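Local structure of polyhedrin (Simulium ubiquitum cypovirus, 5A9A) at residues R48-N53 and N203-L208; G60-R65 and E169-K174; N77-F82 and P97-Y102; V104-S109 and I162-Q167. The protein binds UTP and probably forms the crystalline matrix of the polyhedra, the occlusion bodies that embed and protect cypovirus particles. One frame throughout, in Å; residues are numbered along the deposited sequence.

Contact 1. Residues R48-N53 and N203-L208; sequences RLIDYN and NNPLYL
Arg48 lays its aliphatic chain against both Tyr207 and Pro205. Its CG, held anti to the backbone N (chi1 -173°), stands over one face of the Tyr207 ring, 4.3 Å from the ring centroid, a CH-pi contact, and the same CG meets Pro205 CB at 3.7 Å. Farther out a water bridges the two polar ends, accepting from Arg48 NH1 and donating to Tyr207 OH. On the other face of the sheet Leu49 CB touches Leu208 CD1 at 3.7 Å.

Under these side chains runs an antiparallel pairing: Leu49 N binds Leu206 O at 2.8 Å, and Leu206 N returns a bond of 2.8 Å to Leu49 O. Past this pair residues 203-205 depart from regular pairing, and a second water bridges the strands, donating to Leu49 O and Asn204 O and accepting from Asp51 N. Direct pairing resumes with Asn203 N to Asp51 O, 3.0 Å.

A second shell fixes the polar groups. Arg48 is bound by Tyr42 OH and Asp66 O, Tyr207 OH by Tyr69 O, and Asp51 by a salt bridge to Arg35. Asn204 reaches Glu83 and Arg87 of the second subunit. Strand 47-54 lies between strand 34-41 and the interrupted strand 201-208, the edge of the sheet within this chain, while Tyr217 of helix 211-221 packs on Leu49, Leu206 and Leu208.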
# COMPACT_ATOMS: atom_id res chain seq x y z
N ARG A 48 -14.17 12.83 -10.57
CA ARG A 48 -13.20 12.63 -9.51
C ARG A 48 -11.97 11.98 -10.14
O ARG A 48 -12.06 10.89 -10.70
CB ARG A 48 -13.76 11.74 -8.40
CG ARG A 48 -12.86 11.63 -7.19
CD ARG A 48 -13.50 10.78 -6.10
NE ARG A 48 -13.75 9.41 -6.55
CZ ARG A 48 -13.30 8.32 -5.94
NH1 ARG A 48 -12.59 8.41 -4.82
NH2 ARG A 48 -13.58 7.12 -6.44
N LEU A 49 -10.83 12.66 -10.04
CA LEU A 49 -9.63 12.23 -10.75
C LEU A 49 -8.53 11.81 -9.78
O LEU A 49 -8.18 12.56 -8.86
CB LEU A 49 -9.13 13.36 -11.65
CG LEU A 49 -7.96 13.04 -12.59
CD1 LEU A 49 -8.00 13.95 -13.80
CD2 LEU A 49 -6.62 13.14 -11.88
N ILE A 50 -8.00 10.61 -9.98
CA ILE A 50 -6.92 10.11 -9.14
C ILE A 50 -5.64 9.96 -9.96
O ILE A 50 -5.59 9.19 -10.92
CB ILE A 50 -7.28 8.78 -8.48
CG1 ILE A 50 -8.59 8.91 -7.70
CG2 ILE A 50 -6.16 8.33 -7.55
CD1 ILE A 50 -9.83 8.66 -8.54
N ASP A 51 -4.62 10.70 -9.56
CA ASP A 51 -3.38 10.82 -10.33
C ASP A 51 -2.29 9.91 -9.77
O ASP A 51 -1.90 10.03 -8.61
CB ASP A 51 -2.93 12.28 -10.31
CG ASP A 51 -1.56 12.48 -10.93
OD1 ASP A 51 -1.20 11.72 -11.84
OD2 ASP A 51 -0.84 13.41 -10.50
N TYR A 52 -1.81 8.99 -10.60
CA TYR A 52 -0.77 8.04 -10.20
C TYR A 52 0.53 8.31 -10.95
O TYR A 52 0.52 8.72 -12.11
CB TYR A 52 -1.19 6.60 -10.54
CG TYR A 52 -2.31 6.02 -9.70
CD1 TYR A 52 -3.64 6.23 -10.04
CD2 TYR A 52 -2.04 5.22 -8.60
CE1 TYR A 52 -4.67 5.68 -9.29
CE2 TYR A 52 -3.06 4.67 -7.84
CZ TYR A 52 -4.37 4.90 -8.20
OH TYR A 52 -5.38 4.35 -7.45
N ASN A 53 1.66 8.07 -10.29
CA ASN A 53 2.94 8.04 -10.98
C ASN A 53 3.89 7.02 -10.37
O ASN A 53 3.85 6.74 -9.16
CB ASN A 53 3.58 9.44 -11.02
CG ASN A 53 4.35 9.78 -9.75
OD1 ASN A 53 5.37 9.17 -9.44
ND2 ASN A 53 3.88 10.79 -9.03
N ASN A 203 -2.00 10.06 -5.62
CA ASN A 203 -2.33 11.41 -5.17
C ASN A 203 -3.79 11.46 -4.72
O ASN A 203 -4.62 10.67 -5.19
CB ASN A 203 -2.09 12.42 -6.29
CG ASN A 203 -0.60 12.63 -6.58
OD1 ASN A 203 -0.15 12.46 -7.71
ND2 ASN A 203 0.15 12.99 -5.55
N ASN A 204 -4.10 12.37 -3.81
CA ASN A 204 -5.46 12.49 -3.30
C ASN A 204 -6.43 12.77 -4.44
O ASN A 204 -6.11 13.52 -5.36
CB ASN A 204 -5.54 13.63 -2.28
CG ASN A 204 -6.73 13.48 -1.35
OD1 ASN A 204 -6.97 12.41 -0.81
ND2 ASN A 204 -7.47 14.57 -1.16
N PRO A 205 -7.62 12.15 -4.39
CA PRO A 205 -8.57 12.39 -5.48
C PRO A 205 -8.91 13.87 -5.64
O PRO A 205 -9.11 14.57 -4.64
CB PRO A 205 -9.81 11.61 -5.04
CG PRO A 205 -9.28 10.53 -4.16
CD PRO A 205 -8.12 11.15 -3.43
N LEU A 206 -8.97 14.33 -6.88
CA LEU A 206 -9.36 15.71 -7.17
C LEU A 206 -10.78 15.75 -7.69
O LEU A 206 -11.23 14.84 -8.38
CB LEU A 206 -8.43 16.32 -8.22
CG LEU A 206 -6.99 16.60 -7.78
CD1 LEU A 206 -6.11 16.88 -8.98
CD2 LEU A 206 -6.95 17.76 -6.80
N TYR A 207 -11.50 16.82 -7.35
CA TYR A 207 -12.87 16.99 -7.79
C TYR A 207 -12.96 18.11 -8.82
O TYR A 207 -12.63 19.27 -8.53
CB TYR A 207 -13.78 17.26 -6.59
CG TYR A 207 -13.85 16.08 -5.65
CD1 TYR A 207 -12.93 15.93 -4.63
CD2 TYR A 207 -14.83 15.11 -5.79
CE1 TYR A 207 -12.98 14.85 -3.77
CE2 TYR A 207 -14.89 14.02 -4.94
CZ TYR A 207 -13.96 13.90 -3.93
OH TYR A 207 -14.03 12.82 -3.08
N LEU A 208 -13.40 17.76 -10.02
CA LEU A 208 -13.50 18.71 -11.12
C LEU A 208 -14.97 18.83 -11.54
O LEU A 208 -15.63 17.84 -11.84
CB LEU A 208 -12.63 18.25 -12.30
CG LEU A 208 -11.13 18.07 -12.02
CD1 LEU A 208 -10.83 16.69 -11.44
CD2 LEU A 208 -10.32 18.29 -13.28
O HOH W 1 -12.52 10.90 -2.84
O HOH W 2 -5.27 13.01 -7.82

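Contact 2. Residues G60-R65 and E169-K174; sequences GYFNWR and ESLKFK
Phe173 lies flat over Gly60, its partner in the antiparallel ladder. From CB the side chain turns between its own backbone N and carbonyl carbon (chi1 51°), which brings CG back over the neighbouring strand. CG and CD2 are close to Gly60 O, CD2 at 3.5 Å; CD1 and CE1 look onto Gly60 N, CE1 at 3.6 Å. CE2 has Gly60 C beneath the ring face and meets Phe62 CE1 at 3.8 Å. At the tip, CZ is 3.6 Å from Gly60 C. The ring therefore spans the whole glycine, whose oxygen sits over the ring centre and whose CA makes a CH-pi contact with the same face. A cross-strand aromatic shielding a glycine in this way is a recognised pattern of antiparallel sheets.

Phe62 stands beside it on the same face, with Phe173 CE2 at the edge of its ring and Leu171 CD2 4.1 Å from its CD1. The ladder beneath has two hydrogen-bonded pairs, Gly60 with Phe173 and Phe62 with Leu171; the Phe62 N to Leu171 O bond is 2.8 Å long. Tyr61 and Lys172 share the opposite face, where Lys172 leads away to Ala139 O and a cation-pi contact with Trp140, and Tyr61 packs on Ile201 of the third subunit.

The chemistry is thus divided: backbone N-H and C=O groups supply the polar bonds between the strands, while the side chains on the phenylalanine face meet through dispersion and aromatic contacts without charge.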
# COMPACT_ATOMS: atom_id res chain seq x y z
N GLY A 60 -2.62 -1.20 -9.00
CA GLY A 60 -3.44 -0.80 -7.87
C GLY A 60 -4.88 -1.21 -8.12
O GLY A 60 -5.17 -1.94 -9.07
N TYR A 61 -5.77 -0.72 -7.28
CA TYR A 61 -7.17 -1.12 -7.37
C TYR A 61 -8.06 -0.09 -6.71
O TYR A 61 -7.61 0.78 -5.96
CB TYR A 61 -7.37 -2.45 -6.65
CG TYR A 61 -7.15 -2.34 -5.16
CD1 TYR A 61 -5.87 -2.37 -4.62
CD2 TYR A 61 -8.22 -2.19 -4.30
CE1 TYR A 61 -5.67 -2.26 -3.26
CE2 TYR A 61 -8.03 -2.08 -2.93
CZ TYR A 61 -6.75 -2.12 -2.42
OH TYR A 61 -6.55 -2.01 -1.07
N PHE A 62 -9.35 -0.20 -7.00
CA PHE A 62 -10.38 0.47 -6.24
C PHE A 62 -11.35 -0.61 -5.79
O PHE A 62 -12.00 -1.23 -6.63
CB PHE A 62 -11.12 1.48 -7.11
CG PHE A 62 -10.32 2.71 -7.44
CD1 PHE A 62 -9.27 2.64 -8.34
CD2 PHE A 62 -10.62 3.92 -6.86
CE1 PHE A 62 -8.53 3.77 -8.65
CE2 PHE A 62 -9.89 5.06 -7.16
CZ PHE A 62 -8.84 4.98 -8.06
N ASN A 63 -11.44 -0.86 -4.49
CA ASN A 63 -12.46 -1.78 -4.00
C ASN A 63 -13.80 -1.09 -4.16
O ASN A 63 -13.84 0.08 -4.54
CB ASN A 63 -12.20 -2.21 -2.55
CG ASN A 63 -12.27 -1.05 -1.56
OD1 ASN A 63 -13.00 -0.08 -1.76
ND2 ASN A 63 -11.51 -1.16 -0.48
N TRP A 64 -14.89 -1.79 -3.88
CA TRP A 64 -16.21 -1.22 -4.15
C TRP A 64 -16.37 0.15 -3.48
O TRP A 64 -16.82 1.11 -4.11
CB TRP A 64 -17.33 -2.15 -3.69
CG TRP A 64 -18.67 -1.59 -4.01
CD1 TRP A 64 -19.38 -1.78 -5.16
CD2 TRP A 64 -19.46 -0.73 -3.19
NE1 TRP A 64 -20.57 -1.09 -5.10
CE2 TRP A 64 -20.64 -0.43 -3.90
CE3 TRP A 64 -19.28 -0.17 -1.92
CZ2 TRP A 64 -21.64 0.39 -3.39
CZ3 TRP A 64 -20.28 0.64 -1.41
CH2 TRP A 64 -21.44 0.91 -2.14
N ARG A 65 -16.01 0.22 -2.20
CA ARG A 65 -16.15 1.46 -1.44
C ARG A 65 -15.34 2.59 -2.05
O ARG A 65 -15.75 3.74 -2.03
CB ARG A 65 -15.71 1.23 0.01
CG ARG A 65 -16.13 2.33 0.97
CD ARG A 65 -17.63 2.32 1.22
NE ARG A 65 -18.01 3.30 2.23
CZ ARG A 65 -18.63 3.01 3.38
NH1 ARG A 65 -18.98 1.76 3.66
NH2 ARG A 65 -18.93 3.98 4.23
N GLU A 169 -19.62 -3.06 -9.29
CA GLU A 169 -18.29 -3.28 -9.84
C GLU A 169 -17.19 -2.45 -9.20
O GLU A 169 -17.43 -1.38 -8.64
CB GLU A 169 -18.31 -3.05 -11.35
CG GLU A 169 -19.20 -4.03 -12.09
CD GLU A 169 -19.33 -3.71 -13.56
OE1 GLU A 169 -19.68 -2.56 -13.90
OE2 GLU A 169 -19.09 -4.62 -14.39
N SER A 170 -15.97 -2.97 -9.28
CA SER A 170 -14.78 -2.30 -8.77
C SER A 170 -13.71 -2.36 -9.85
O SER A 170 -14.01 -2.64 -11.01
CB SER A 170 -14.32 -2.97 -7.47
OG SER A 170 -14.05 -4.34 -7.66
N LEU A 171 -12.45 -2.09 -9.49
CA LEU A 171 -11.41 -1.92 -10.50
C LEU A 171 -10.04 -2.42 -10.05
O LEU A 171 -9.63 -2.19 -8.92
CB LEU A 171 -11.32 -0.44 -10.89
CG LEU A 171 -10.45 -0.09 -12.10
CD1 LEU A 171 -11.11 -0.53 -13.39
CD2 LEU A 171 -10.16 1.40 -12.12
N LYS A 172 -9.35 -3.10 -10.96
CA LYS A 172 -7.97 -3.52 -10.74
C LYS A 172 -7.18 -3.26 -12.01
O LYS A 172 -7.68 -3.50 -13.11
CB LYS A 172 -7.91 -5.01 -10.37
CG LYS A 172 -6.58 -5.45 -9.76
CD LYS A 172 -6.64 -6.88 -9.21
CE LYS A 172 -6.62 -7.92 -10.32
NZ LYS A 172 -6.59 -9.32 -9.79
N PHE A 173 -5.95 -2.76 -11.89
CA PHE A 173 -5.19 -2.36 -13.07
C PHE A 173 -3.68 -2.54 -12.93
O PHE A 173 -3.14 -2.59 -11.82
CB PHE A 173 -5.48 -0.90 -13.42
CG PHE A 173 -5.33 0.04 -12.27
CD1 PHE A 173 -4.10 0.63 -11.99
CD2 PHE A 173 -6.41 0.35 -11.46
CE1 PHE A 173 -3.96 1.49 -10.92
CE2 PHE A 173 -6.28 1.22 -10.40
CZ PHE A 173 -5.05 1.80 -10.12
N LYS A 174 -3.01 -2.63 -14.08
CA LYS A 174 -1.56 -2.77 -14.14
C LYS A 174 -1.02 -2.08 -15.39
O LYS A 174 -1.42 -2.41 -16.50
CB LYS A 174 -1.17 -4.25 -14.17
CG LYS A 174 0.33 -4.50 -14.08
CD LYS A 174 0.81 -5.48 -15.13
CE LYS A 174 0.27 -6.88 -14.91
NZ LYS A 174 1.09 -7.90 -15.62

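Contact 3. Residues N77-F82 and P97-Y102; sequences NRHKEF and PELFEY. With UTP (uridine 5'-triphosphate), chain B.
Leu99 reaches out between the Phe82 ring and the uracil of UTP. The Leu99 and Phe82 side chains run antiparallel alongside one another, and CG of Leu99 sits over the centre of the Phe82 ring, 3.5 Å from the centroid and only 14° off the normal, a close CH-pi contact. From that branch point CD2 carries on to the base, 3.3 Å from UTP N3. Phe82 CG stands anti to its backbone N (chi1 -161°), and the ring turns its far edge to Pro97 O.

One helical turn earlier, His79 meets UTP with its ring edge: NE2 donates to UTP O4 at 2.8 Å, while ND1 is held by Asp71. Glu101 crosses His79 at about a right angle, and its backbone N adds a weak bond to the same O4. Its carboxylate is anchored on Met70 N and Asp71 N.

Arg78 spreads its guanidinium face under the ribose, with UTP C3' above it, and NH2 makes a weak bond of 3.3 Å to UTP O3B. Phe100 turns a ring face toward UTP, beside the base and ribose. Helix 76-87 and the type I beta turn Leu99-Tyr102 together form much of the UTP pocket, which also includes His95 and His96.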
# COMPACT_ATOMS: atom_id res chain seq x y z
N ASN A 77 -23.49 5.88 7.00
CA ASN A 77 -24.45 4.83 7.31
C ASN A 77 -25.14 4.33 6.05
O ASN A 77 -25.26 3.13 5.82
CB ASN A 77 -25.50 5.33 8.31
CG ASN A 77 -25.98 4.24 9.25
OD1 ASN A 77 -25.36 3.98 10.28
ND2 ASN A 77 -27.09 3.60 8.89
N ARG A 78 -25.58 5.27 5.22
CA ARG A 78 -26.19 4.95 3.94
C ARG A 78 -25.24 4.11 3.09
O ARG A 78 -25.64 3.12 2.47
CB ARG A 78 -26.55 6.22 3.18
CG ARG A 78 -27.07 5.97 1.77
CD ARG A 78 -27.44 7.27 1.08
NE ARG A 78 -28.32 8.10 1.89
CZ ARG A 78 -29.63 7.88 2.03
NH1 ARG A 78 -30.21 6.86 1.42
NH2 ARG A 78 -30.35 8.69 2.80
N HIS A 79 -23.97 4.50 3.07
CA HIS A 79 -22.98 3.83 2.24
C HIS A 79 -22.61 2.46 2.80
O HIS A 79 -22.38 1.51 2.05
CB HIS A 79 -21.74 4.71 2.06
CG HIS A 79 -21.99 5.93 1.24
ND1 HIS A 79 -21.13 7.01 1.21
CD2 HIS A 79 -23.01 6.25 0.40
CE1 HIS A 79 -21.61 7.94 0.40
NE2 HIS A 79 -22.75 7.50 -0.10
N LYS A 80 -22.56 2.35 4.13
CA LYS A 80 -22.31 1.07 4.78
C LYS A 80 -23.41 0.07 4.43
O LYS A 80 -23.13 -1.08 4.07
CB LYS A 80 -22.24 1.23 6.30
CG LYS A 80 -22.07 -0.10 7.03
CD LYS A 80 -21.96 0.09 8.53
CE LYS A 80 -23.31 0.36 9.17
NZ LYS A 80 -23.18 0.64 10.62
N GLU A 81 -24.66 0.50 4.54
CA GLU A 81 -25.79 -0.40 4.31
C GLU A 81 -25.88 -0.80 2.84
O GLU A 81 -26.18 -1.95 2.53
CB GLU A 81 -27.10 0.26 4.74
CG GLU A 81 -27.17 0.57 6.22
CD GLU A 81 -26.95 -0.65 7.09
OE1 GLU A 81 -27.07 -1.79 6.57
OE2 GLU A 81 -26.65 -0.49 8.29
N PHE A 82 -25.61 0.14 1.95
CA PHE A 82 -25.62 -0.18 0.53
C PHE A 82 -24.51 -1.20 0.24
O PHE A 82 -24.71 -2.16 -0.50
CB PHE A 82 -25.42 1.07 -0.33
CG PHE A 82 -25.86 0.89 -1.76
CD1 PHE A 82 -25.00 0.33 -2.70
CD2 PHE A 82 -27.13 1.26 -2.16
CE1 PHE A 82 -25.40 0.16 -4.01
CE2 PHE A 82 -27.54 1.09 -3.47
CZ PHE A 82 -26.67 0.54 -4.40
N PRO A 97 -32.42 1.17 -5.08
CA PRO A 97 -31.64 0.35 -6.01
C PRO A 97 -30.26 0.91 -6.31
O PRO A 97 -29.32 0.13 -6.48
CB PRO A 97 -32.51 0.34 -7.27
CG PRO A 97 -33.90 0.55 -6.77
CD PRO A 97 -33.74 1.51 -5.62
N GLU A 98 -30.12 2.24 -6.37
CA GLU A 98 -28.83 2.84 -6.71
C GLU A 98 -28.44 3.98 -5.77
O GLU A 98 -29.29 4.64 -5.17
CB GLU A 98 -28.86 3.35 -8.15
CG GLU A 98 -29.03 2.26 -9.19
CD GLU A 98 -29.00 2.79 -10.61
OE1 GLU A 98 -28.49 3.91 -10.82
OE2 GLU A 98 -29.47 2.07 -11.52
N LEU A 99 -27.13 4.20 -5.65
CA LEU A 99 -26.60 5.32 -4.89
C LEU A 99 -26.36 6.50 -5.82
O LEU A 99 -25.88 6.33 -6.94
CB LEU A 99 -25.27 4.95 -4.23
CG LEU A 99 -25.26 4.01 -3.02
CD1 LEU A 99 -23.83 3.84 -2.53
CD2 LEU A 99 -26.14 4.54 -1.90
N PHE A 100 -26.71 7.70 -5.36
CA PHE A 100 -26.34 8.92 -6.06
C PHE A 100 -24.83 8.98 -6.30
O PHE A 100 -24.39 9.51 -7.32
CB PHE A 100 -26.77 10.14 -5.24
CG PHE A 100 -28.26 10.41 -5.26
CD1 PHE A 100 -29.05 9.97 -6.31
CD2 PHE A 100 -28.85 11.11 -4.23
CE1 PHE A 100 -30.41 10.23 -6.32
CE2 PHE A 100 -30.22 11.37 -4.23
CZ PHE A 100 -30.99 10.92 -5.28
N GLU A 101 -24.05 8.43 -5.37
CA GLU A 101 -22.60 8.63 -5.39
C GLU A 101 -21.78 7.52 -6.03
O GLU A 101 -20.55 7.55 -5.97
CB GLU A 101 -22.08 8.85 -3.97
CG GLU A 101 -22.43 10.20 -3.38
CD GLU A 101 -21.49 10.61 -2.26
OE1 GLU A 101 -20.45 9.94 -2.08
OE2 GLU A 101 -21.80 11.59 -1.55
N TYR A 102 -22.43 6.54 -6.64
CA TYR A 102 -21.68 5.52 -7.38
C TYR A 102 -21.54 5.98 -8.83
O TYR A 102 -22.50 6.42 -9.44
CB TYR A 102 -22.36 4.15 -7.30
CG TYR A 102 -21.53 3.06 -7.92
CD1 TYR A 102 -21.52 2.86 -9.29
CD2 TYR A 102 -20.73 2.23 -7.14
CE1 TYR A 102 -20.76 1.87 -9.87
CE2 TYR A 102 -19.96 1.23 -7.70
CZ TYR A 102 -19.98 1.06 -9.07
OH TYR A 102 -19.23 0.07 -9.65
PA UTP B . -33.44 11.57 2.15
O1A UTP B . -34.40 10.72 1.35
O2A UTP B . -33.25 13.02 1.80
O3A UTP B . -33.84 11.46 3.70
O5' UTP B . -32.00 10.87 2.10
PB UTP B . -34.46 10.11 4.34
O1B UTP B . -34.18 10.15 5.82
O2B UTP B . -35.87 9.96 3.83
O3B UTP B . -33.56 8.93 3.71
PG UTP B . -34.19 7.50 3.34
O1G UTP B . -35.58 7.56 3.94
O2G UTP B . -33.27 6.50 3.98
O3G UTP B . -34.15 7.50 1.83
C5' UTP B . -30.91 11.47 1.41
C4' UTP B . -30.87 10.95 -0.02
O4' UTP B . -29.53 10.93 -0.53
C1' UTP B . -29.46 9.92 -1.54
C2' UTP B . -30.43 8.83 -1.10
O2' UTP B . -31.15 8.28 -2.20
C3' UTP B . -31.38 9.52 -0.13
O3' UTP B . -32.71 9.52 -0.65
N1 UTP B . -28.09 9.44 -1.71
C6 UTP B . -27.07 10.18 -1.26
C2 UTP B . -27.83 8.23 -2.37
O2 UTP B . -28.78 7.54 -2.79
N3 UTP B . -26.57 7.80 -2.54
C4 UTP B . -25.54 8.52 -2.10
O4 UTP B . -24.37 8.12 -2.27
C5 UTP B . -25.77 9.73 -1.45

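Contact 4. Residues V104-S109 and I162-Q167; sequences VAIMIS and IPLRCQ
Ile106 and Ile162 face each other as a hydrogen-bonded antiparallel pair, and both backbone bonds between them are short: Ile106 N to Ile162 O and Ile162 N to Ile106 O each measure 2.7 Å. Both donors lie in the carbonyl plane. A third bond, Leu164 N to Val104 O at 2.9 Å, differs in geometry: the donor stands above the Val104 carbonyl plane, 49° out of it, at the point where the chain leaves the strand after Pro163. Between these bonds comes the non-hydrogen-bonded pair Ala105 with Pro163, where Ala105 CA approaches Ile162 O at 3.2 Å in a CA-H...O contact.

These bonds join strand 105-111 to strand 157-163 in the larger antiparallel sheet, with strand 34-41 on the other flank of 105-111. That sheet stacks on the smaller one that contains strand 120-124, the beta-sandwich core known from cypovirus polyhedrins. The isoleucines of this contact point into the space between the sheets: Ile108 and Ile162 touch Val121, and Ile162 also meets Val123.

Apolar contacts occupy that inner face. Ile106 CB and Ile162 CB are 4.0 Å apart, and Ile108 CD1 meets Ile162 CD1 more loosely at 4.4 Å. The first torsion of Ile106 (chi1 -41°) swings CG1 roughly opposite its carbonyl carbon, toward Leu164; CG1 touches Leu164 CD1 at 3.7 Å, and the Ile106 CD1 methyl rests near both Leu164 methyls.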
# COMPACT_ATOMS: atom_id res chain seq x y z
N VAL A 104 -20.88 6.46 -12.97
CA VAL A 104 -21.57 5.93 -14.15
C VAL A 104 -20.58 5.49 -15.22
O VAL A 104 -20.96 4.83 -16.19
CB VAL A 104 -22.54 6.97 -14.76
CG1 VAL A 104 -23.74 7.17 -13.86
CG2 VAL A 104 -21.82 8.29 -15.03
N ALA A 105 -19.32 5.86 -15.06
CA ALA A 105 -18.30 5.52 -16.05
C ALA A 105 -16.90 5.80 -15.53
O ALA A 105 -16.72 6.55 -14.57
CB ALA A 105 -18.54 6.30 -17.33
N ILE A 106 -15.91 5.18 -16.17
CA ILE A 106 -14.51 5.42 -15.84
C ILE A 106 -13.75 5.82 -17.10
O ILE A 106 -13.98 5.27 -18.17
CB ILE A 106 -13.82 4.16 -15.28
CG1 ILE A 106 -14.74 3.41 -14.33
CG2 ILE A 106 -12.51 4.53 -14.60
CD1 ILE A 106 -14.20 2.04 -13.93
N MET A 107 -12.85 6.79 -16.97
CA MET A 107 -11.93 7.11 -18.04
C MET A 107 -10.51 6.96 -17.52
O MET A 107 -10.18 7.42 -16.42
CB MET A 107 -12.15 8.54 -18.55
CG MET A 107 -13.55 8.79 -19.10
SD MET A 107 -13.72 10.44 -19.80
CE MET A 107 -13.50 11.45 -18.35
N ILE A 108 -9.66 6.29 -18.30
CA ILE A 108 -8.28 6.08 -17.90
C ILE A 108 -7.31 6.62 -18.93
O ILE A 108 -7.29 6.17 -20.08
CB ILE A 108 -7.98 4.60 -17.65
CG1 ILE A 108 -8.95 4.03 -16.61
CG2 ILE A 108 -6.54 4.42 -17.18
CD1 ILE A 108 -8.71 2.57 -16.28
N SER A 109 -6.52 7.60 -18.51
CA SER A 109 -5.47 8.17 -19.35
C SER A 109 -4.13 7.60 -18.89
O SER A 109 -3.63 7.94 -17.82
CB SER A 109 -5.46 9.69 -19.23
OG SER A 109 -4.35 10.25 -19.90
N ILE A 162 -14.76 3.34 -19.92
CA ILE A 162 -15.46 2.19 -19.37
C ILE A 162 -16.82 2.60 -18.84
O ILE A 162 -16.90 3.33 -17.85
CB ILE A 162 -14.67 1.54 -18.22
CG1 ILE A 162 -13.27 1.14 -18.69
CG2 ILE A 162 -15.42 0.33 -17.68
CD1 ILE A 162 -12.42 0.51 -17.60
N PRO A 163 -17.90 2.15 -19.49
CA PRO A 163 -19.22 2.44 -18.92
C PRO A 163 -19.51 1.55 -17.72
O PRO A 163 -19.20 0.36 -17.75
CB PRO A 163 -20.17 2.11 -20.07
CG PRO A 163 -19.46 1.05 -20.84
CD PRO A 163 -17.99 1.37 -20.74
N LEU A 164 -20.07 2.13 -16.67
CA LEU A 164 -20.53 1.34 -15.54
C LEU A 164 -22.06 1.32 -15.55
O LEU A 164 -22.70 2.31 -15.20
CB LEU A 164 -20.00 1.92 -14.22
CG LEU A 164 -18.47 2.00 -14.10
CD1 LEU A 164 -18.06 2.67 -12.79
CD2 LEU A 164 -17.84 0.62 -14.21
N ARG A 165 -22.63 0.19 -15.97
CA ARG A 165 -24.07 0.06 -16.13
C ARG A 165 -24.70 -0.54 -14.89
O ARG A 165 -25.92 -0.67 -14.79
CB ARG A 165 -24.39 -0.83 -17.33
CG ARG A 165 -23.87 -0.32 -18.66
CD ARG A 165 -22.96 -1.34 -19.30
NE ARG A 165 -22.64 -1.03 -20.69
CZ ARG A 165 -21.68 -1.63 -21.39
NH1 ARG A 165 -20.94 -2.58 -20.82
NH2 ARG A 165 -21.46 -1.29 -22.65
N CYS A 166 -23.85 -0.90 -13.94
CA CYS A 166 -24.29 -1.50 -12.69
C CYS A 166 -23.61 -0.74 -11.57
O CYS A 166 -22.82 0.16 -11.83
CB CYS A 166 -23.90 -2.98 -12.66
SG CYS A 166 -24.48 -3.92 -14.10
N GLN A 167 -23.91 -1.08 -10.32
CA GLN A 167 -23.24 -0.45 -9.19
C GLN A 167 -22.63 -1.47 -8.24
O GLN A 167 -22.54 -1.24 -7.04
CB GLN A 167 -24.20 0.48 -8.43
CG GLN A 167 -24.78 1.60 -9.27
CD GLN A 167 -25.36 2.71 -8.42
OE1 GLN A 167 -25.78 2.49 -7.29
NE2 GLN A 167 -25.37 3.93 -8.96

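Contacts 1 and 4 lie in the larger sheet, centres 16 Å apart, without touching; contact 2, in the smaller sheet, packs against both. Tyr52 OH of contact 1 meets Phe62 CE1 of contact 2 at 3.4 Å, and Leu171 of contact 2 reaches Ile106 of contact 4. Contact 3, with the UTP, projects outward, its centre about 17 Å from those of contacts 2 and 4. Residue Gln167 ties three contacts together: its O lies 2.8 Å from Trp64 NE1, its OE1 2.7 Å from Leu99 N, both probable hydrogen bonds. Trp64 also packs on Phe82, and its side chain is about 8 Å from UTP, whereas Tyr207 of contact 1 remains about 11 Å away.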